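Local coordinates for protein exonuclease VapC9 (Pyrobaculum aerophilum, PDB 1V8P) that acts as a slow single-stranded DNA exonuclease with a PIN domain, and is probably the magnesium-dependent ribonuclease toxin of a toxin-antitoxin pair, at residues Ala42-Asp45 with Lys46-Lys49; Tyr120-Val123 with Ala124-Gly128. The protein carries 1 engineered substitution. All coordinates share one frame; numbering follows the deposited sequence.

Interaction 1 (Ala42-Asp45 with Lys46-Lys49); sequences AHYD and KWIK
Tyr44 meets both Ile48, one turn further on, and Trp47. Ile48 slants across the tyrosine ring, its CG1 3.4 Å from Tyr44 CE2 and its CD1 near Tyr44 CZ and OH, while Ile48 CB makes an off-centre CH-pi contact. With Tyr44 CG and Ile48 CG1 each anti to its own backbone N (chi1 -157° and -170°), the ring and the CG1-CD1 arm meet one turn apart. The six-membered ring of Trp47 lies 5.4 Å from the Tyr44 ring between centroids, planes at 60°, an oblique pair that is neither stack nor edge-to-face. Tyr44 O lies over one face of the indole and accepts Ile48 N at 2.8 Å, nearly in line with the C=O, and Trp47 N at 3.1 Å, from above the carbonyl plane. A weak bond from Lys46 NZ to His43 ND1, 3.4 Å long, reaches the imidazole edge in its plane. Further out, Ser92 touches Tyr44, Trp47 and Ile48. Trp47, the buried residue of the contact, ties helix 44-48 to the domain through Leu40 O, which accepts its NE1, and through Phe93 and Leu155, while the lysine-histidine link is probably sensitive to histidine protonation.

Interaction 2 (Tyr120-Val123 with Ala124-Gly128); sequences YAYV and AESSG
Ser126 sets its hydroxyl over one face of the Tyr122 ring, OG lying 3.1 Å above the ring plane and nearer the CZ end than the centre, with CB over the same ring in a CH-pi contact 4.3 Å from its centroid. Tyr122 presents that face because its ring is swung anti to the backbone N (chi1 179°). The same OG turns back along the helix to make a weak bond to Tyr122 O at 2.9 Å, an acceptor that already takes Ser126 N at 2.8 Å. Serine suits this place: it is small enough to sit under a ring and polar enough to share its own helix's carbonyl. One residue on, Ser127 repeats the idea more firmly. Its OG, in the carbonyl plane, and its N both bond Val123 O, each at 3.1 Å, so two donors from one residue grip one acceptor.

Ala124 N and Glu125 N continue the regular ladder to Tyr120 O and Ala121 O. On the packed side, the compact Val123 and Ala124 let the helix lie close to Leu31 of strand 30-32, which Tyr120 also touches; Tyr120 OH is hydrogen-bonded to Thr60 and Glu63. Tyr122 packs on helix 101-111 through Val104 and Val107. Glu125, at the margin, pairs with Arg111 and also accepts from Lys143 N. Toward solvent lie Ser126, Ser127 and Gly128, the last leaving helical geometry with positive phi (64°). Such an amphipathic helix is characteristic of the PIN-domain core, where helix 115-127 flanks the parallel sheet and Tyr120 touches Asp33, a predicted magnesium ligand.

Interactions 1 and 2 lie on opposite sides of the chain's centre, their own centres about 24 Å apart and their nearest atoms about 14 Å apart. They belong to different helices, one to the short helix 44-48, the other to the C-terminal end of helix 115-127. Interaction 1 is a surface contact with Trp47 as its one buried residue, and its chemistry is aromatic and aliphatic with a weak lysine-histidine hydrogen bond. Interaction 2 is partly buried, lies near the predicted magnesium site, and divides its work between apolar residues facing the sheet and serines satisfying carbonyls at the solvent-facing helix end. Both are built on local helical bonds, and side chains of each also reach other parts of the fold.

Interaction 1 (Ala42-Asp45 with Lys46-Lys49)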
ATOM      1  N   ALA C  42      22.349   7.550   6.860  1.00 46.35           N
ATOM      2  CA  ALA C  42      23.714   7.046   6.704  1.00 47.76           C
ATOM      3  C   ALA C  42      24.710   8.160   6.380  1.00 49.55           C
ATOM      4  O   ALA C  42      25.780   7.901   5.827  1.00 50.81           O
ATOM      5  CB  ALA C  42      23.752   5.986   5.603  1.00 45.87           C
ATOM      6  N   HIS C  43      24.358   9.394   6.720  1.00 51.07           N
ATOM      7  CA  HIS C  43      25.228  10.534   6.458  1.00 52.88           C
ATOM      8  C   HIS C  43      25.148  11.511   7.619  1.00 53.47           C
ATOM      9  O   HIS C  43      25.271  12.717   7.425  1.00 54.24           O
ATOM     10  CB  HIS C  43      24.800  11.253   5.173  1.00 54.03           C
ATOM     11  CG  HIS C  43      24.996  10.447   3.925  1.00 54.87           C
ATOM     12  ND1 HIS C  43      26.238  10.220   3.372  1.00 55.38           N
ATOM     13  CD2 HIS C  43      24.104   9.824   3.117  1.00 54.38           C
ATOM     14  CE1 HIS C  43      26.101   9.493   2.276  1.00 54.53           C
ATOM     15  NE2 HIS C  43      24.816   9.239   2.100  1.00 53.45           N
ATOM     16  N   TYR C  44      24.935  10.978   8.819  1.00 55.14           N
ATOM     17  CA  TYR C  44      24.825  11.781  10.038  1.00 56.53           C
ATOM     18  C   TYR C  44      25.761  12.992  10.069  1.00 56.89           C
ATOM     19  O   TYR C  44      25.310  14.132  10.150  1.00 56.79           O
ATOM     20  CB  TYR C  44      25.123  10.912  11.257  1.00 57.92           C
ATOM     21  CG  TYR C  44      24.528  11.432  12.551  1.00 61.07           C
ATOM     22  CD1 TYR C  44      23.169  11.251  12.838  1.00 62.62           C
ATOM     23  CD2 TYR C  44      25.321  12.076  13.504  1.00 61.77           C
ATOM     24  CE1 TYR C  44      22.613  11.696  14.049  1.00 63.74           C
ATOM     25  CE2 TYR C  44      24.777  12.526  14.721  1.00 62.89           C
ATOM     26  CZ  TYR C  44      23.424  12.329  14.985  1.00 64.43           C
ATOM     27  OH  TYR C  44      22.873  12.736  16.181  1.00 64.75           O
ATOM     28  N   ASP C  45      27.066  12.728  10.010  1.00 58.01           N
ATOM     29  CA  ASP C  45      28.095  13.770  10.066  1.00 58.43           C
ATOM     30  C   ASP C  45      27.908  14.977   9.151  1.00 57.86           C
ATOM     31  O   ASP C  45      28.053  16.125   9.576  1.00 58.51           O
ATOM     32  CB  ASP C  45      29.478  13.164   9.793  1.00 59.51           C
ATOM     33  CG  ASP C  45      29.901  12.162  10.859  1.00 61.10           C
ATOM     34  OD1 ASP C  45      29.675  12.442  12.056  1.00 60.50           O
ATOM     35  OD2 ASP C  45      30.468  11.102  10.500  1.00 63.05           O
ATOM     36  N   LYS C  46      27.586  14.710   7.895  1.00 56.48           N
ATOM     37  CA  LYS C  46      27.411  15.757   6.900  1.00 53.95           C
ATOM     38  C   LYS C  46      26.274  16.753   7.169  1.00 52.29           C
ATOM     39  O   LYS C  46      26.252  17.842   6.581  1.00 52.41           O
ATOM     40  CB  LYS C  46      27.241  15.106   5.517  1.00 53.62           C
ATOM     41  CG  LYS C  46      28.323  14.073   5.211  1.00 54.29           C
ATOM     42  CD  LYS C  46      28.372  13.717   3.729  1.00 57.48           C
ATOM     43  CE  LYS C  46      29.553  12.801   3.401  1.00 57.15           C
ATOM     44  NZ  LYS C  46      29.393  11.443   4.003  1.00 59.11           N
ATOM     45  N   TRP C  47      25.341  16.409   8.054  1.00 49.03           N
ATOM     46  CA  TRP C  47      24.232  17.318   8.331  1.00 46.86           C
ATOM     47  C   TRP C  47      23.898  17.565   9.808  1.00 47.42           C
ATOM     48  O   TRP C  47      23.178  18.517  10.131  1.00 46.66           O
ATOM     49  CB  TRP C  47      22.965  16.845   7.602  1.00 44.31           C
ATOM     50  CG  TRP C  47      22.539  15.438   7.930  1.00 42.22           C
ATOM     51  CD1 TRP C  47      22.877  14.292   7.255  1.00 42.03           C
ATOM     52  CD2 TRP C  47      21.720  15.025   9.029  1.00 40.19           C
ATOM     53  NE1 TRP C  47      22.318  13.194   7.870  1.00 39.73           N
ATOM     54  CE2 TRP C  47      21.603  13.614   8.960  1.00 40.23           C
ATOM     55  CE3 TRP C  47      21.072  15.708  10.068  1.00 40.53           C
ATOM     56  CZ2 TRP C  47      20.864  12.875   9.890  1.00 39.85           C
ATOM     57  CZ3 TRP C  47      20.336  14.973  10.997  1.00 40.31           C
ATOM     58  CH2 TRP C  47      20.240  13.567  10.899  1.00 39.95           C
ATOM     59  N   ILE C  48      24.422  16.729  10.701  1.00 46.96           N
ATOM     60  CA  ILE C  48      24.143  16.883  12.120  1.00 47.31           C
ATOM     61  C   ILE C  48      24.311  18.322  12.623  1.00 48.50           C
ATOM     62  O   ILE C  48      23.443  18.840  13.328  1.00 48.83           O
ATOM     63  CB  ILE C  48      25.024  15.930  12.964  1.00 48.18           C
ATOM     64  CG1 ILE C  48      24.546  15.916  14.418  1.00 47.67           C
ATOM     65  CG2 ILE C  48      26.476  16.362  12.904  1.00 48.53           C
ATOM     66  CD1 ILE C  48      23.080  15.529  14.589  1.00 47.77           C
ATOM     67  N   LYS C  49      25.405  18.982  12.252  1.00 49.33           N
ATOM     68  CA  LYS C  49      25.641  20.356  12.698  1.00 49.53           C
ATOM     69  C   LYS C  49      24.762  21.384  11.999  1.00 49.81           C
ATOM     70  O   LYS C  49      24.945  22.586  12.188  1.00 50.40           O
ATOM     71  CB  LYS C  49      27.104  20.742  12.501  1.00 50.82           C
ATOM     72  CG  LYS C  49      28.071  19.993  13.386  1.00 53.40           C
ATOM     73  CD  LYS C  49      29.421  20.704  13.437  1.00 56.33           C
ATOM     74  CE  LYS C  49      30.445  19.920  14.247  1.00 57.40           C
ATOM     75  NZ  LYS C  49      30.755  18.605  13.602  1.00 57.58           N
TER

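Interaction 2 (Tyr120-Val123 with Ala124-Gly128)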
ATOM      1  N   TYR C 120       3.600  16.574   2.074  1.00 31.96           N
ATOM      2  CA  TYR C 120       4.927  17.161   1.956  1.00 33.79           C
ATOM      3  C   TYR C 120       4.990  18.357   0.994  1.00 33.98           C
ATOM      4  O   TYR C 120       5.580  19.388   1.321  1.00 34.39           O
ATOM      5  CB  TYR C 120       5.923  16.091   1.526  1.00 32.07           C
ATOM      6  CG  TYR C 120       6.161  15.088   2.621  1.00 33.63           C
ATOM      7  CD1 TYR C 120       5.453  13.880   2.663  1.00 31.15           C
ATOM      8  CD2 TYR C 120       7.074  15.365   3.648  1.00 31.40           C
ATOM      9  CE1 TYR C 120       5.650  12.975   3.690  1.00 31.40           C
ATOM     10  CE2 TYR C 120       7.279  14.469   4.679  1.00 33.28           C
ATOM     11  CZ  TYR C 120       6.568  13.270   4.701  1.00 33.12           C
ATOM     12  OH  TYR C 120       6.790  12.363   5.714  1.00 31.92           O
ATOM     13  N   ALA C 121       4.379  18.217  -0.177  1.00 33.42           N
ATOM     14  CA  ALA C 121       4.358  19.276  -1.171  1.00 34.10           C
ATOM     15  C   ALA C 121       3.675  20.519  -0.595  1.00 34.72           C
ATOM     16  O   ALA C 121       4.189  21.634  -0.706  1.00 33.83           O
ATOM     17  CB  ALA C 121       3.617  18.795  -2.434  1.00 33.44           C
ATOM     18  N   TYR C 122       2.520  20.314   0.032  1.00 34.78           N
ATOM     19  CA  TYR C 122       1.775  21.420   0.611  1.00 34.09           C
ATOM     20  C   TYR C 122       2.521  22.177   1.712  1.00 33.82           C
ATOM     21  O   TYR C 122       2.545  23.402   1.711  1.00 34.58           O
ATOM     22  CB  TYR C 122       0.441  20.928   1.161  1.00 33.68           C
ATOM     23  CG  TYR C 122      -0.374  22.029   1.792  1.00 33.73           C
ATOM     24  CD1 TYR C 122      -1.182  22.875   1.014  1.00 34.13           C
ATOM     25  CD2 TYR C 122      -0.275  22.286   3.156  1.00 32.79           C
ATOM     26  CE1 TYR C 122      -1.864  23.952   1.595  1.00 33.32           C
ATOM     27  CE2 TYR C 122      -0.943  23.355   3.742  1.00 33.37           C
ATOM     28  CZ  TYR C 122      -1.732  24.182   2.966  1.00 34.79           C
ATOM     29  OH  TYR C 122      -2.370  25.238   3.587  1.00 36.22           O
ATOM     30  N   VAL C 123       3.127  21.457   2.644  1.00 34.07           N
ATOM     31  CA  VAL C 123       3.837  22.091   3.748  1.00 34.61           C
ATOM     32  C   VAL C 123       5.063  22.831   3.291  1.00 36.24           C
ATOM     33  O   VAL C 123       5.340  23.935   3.766  1.00 38.30           O
ATOM     34  CB  VAL C 123       4.265  21.067   4.814  1.00 33.80           C
ATOM     35  CG1 VAL C 123       5.119  21.745   5.898  1.00 32.33           C
ATOM     36  CG2 VAL C 123       3.041  20.443   5.413  1.00 33.04           C
ATOM     37  N   ALA C 124       5.807  22.229   2.374  1.00 37.41           N
ATOM     38  CA  ALA C 124       7.015  22.873   1.876  1.00 38.03           C
ATOM     39  C   ALA C 124       6.659  24.184   1.161  1.00 38.76           C
ATOM     40  O   ALA C 124       7.183  25.250   1.499  1.00 38.39           O
ATOM     41  CB  ALA C 124       7.753  21.939   0.936  1.00 37.45           C
ATOM     42  N   GLU C 125       5.752  24.100   0.193  1.00 39.35           N
ATOM     43  CA  GLU C 125       5.332  25.270  -0.563  1.00 41.06           C
ATOM     44  C   GLU C 125       4.578  26.318   0.262  1.00 42.15           C
ATOM     45  O   GLU C 125       4.738  27.520   0.027  1.00 43.07           O
ATOM     46  CB  GLU C 125       4.501  24.841  -1.784  1.00 40.29           C
ATOM     47  CG  GLU C 125       5.361  24.422  -2.982  1.00 38.81           C
ATOM     48  CD  GLU C 125       4.555  23.871  -4.164  1.00 42.03           C
ATOM     49  OE1 GLU C 125       3.437  24.375  -4.431  1.00 41.04           O
ATOM     50  OE2 GLU C 125       5.051  22.938  -4.840  1.00 43.23           O
ATOM     51  N   SER C 126       3.783  25.873   1.234  1.00 42.69           N
ATOM     52  CA  SER C 126       3.018  26.789   2.079  1.00 42.01           C
ATOM     53  C   SER C 126       3.888  27.560   3.030  1.00 40.78           C
ATOM     54  O   SER C 126       3.548  28.671   3.420  1.00 42.98           O
ATOM     55  CB  SER C 126       1.987  26.034   2.909  1.00 43.12           C
ATOM     56  OG  SER C 126       0.847  25.748   2.141  1.00 46.70           O
ATOM     57  N   SER C 127       5.004  26.963   3.408  1.00 39.53           N
ATOM     58  CA  SER C 127       5.907  27.582   4.360  1.00 39.07           C
ATOM     59  C   SER C 127       7.148  28.155   3.720  1.00 38.67           C
ATOM     60  O   SER C 127       7.993  28.723   4.404  1.00 37.75           O
ATOM     61  CB  SER C 127       6.322  26.556   5.408  1.00 39.24           C
ATOM     62  OG  SER C 127       5.191  26.023   6.070  1.00 42.08           O
ATOM     63  N   GLY C 128       7.270  28.017   2.408  1.00 39.20           N
ATOM     64  CA  GLY C 128       8.461  28.530   1.764  1.00 38.97           C
ATOM     65  C   GLY C 128       9.659  27.756   2.285  1.00 39.20           C
ATOM     66  O   GLY C 128      10.658  28.327   2.700  1.00 39.89           O
TER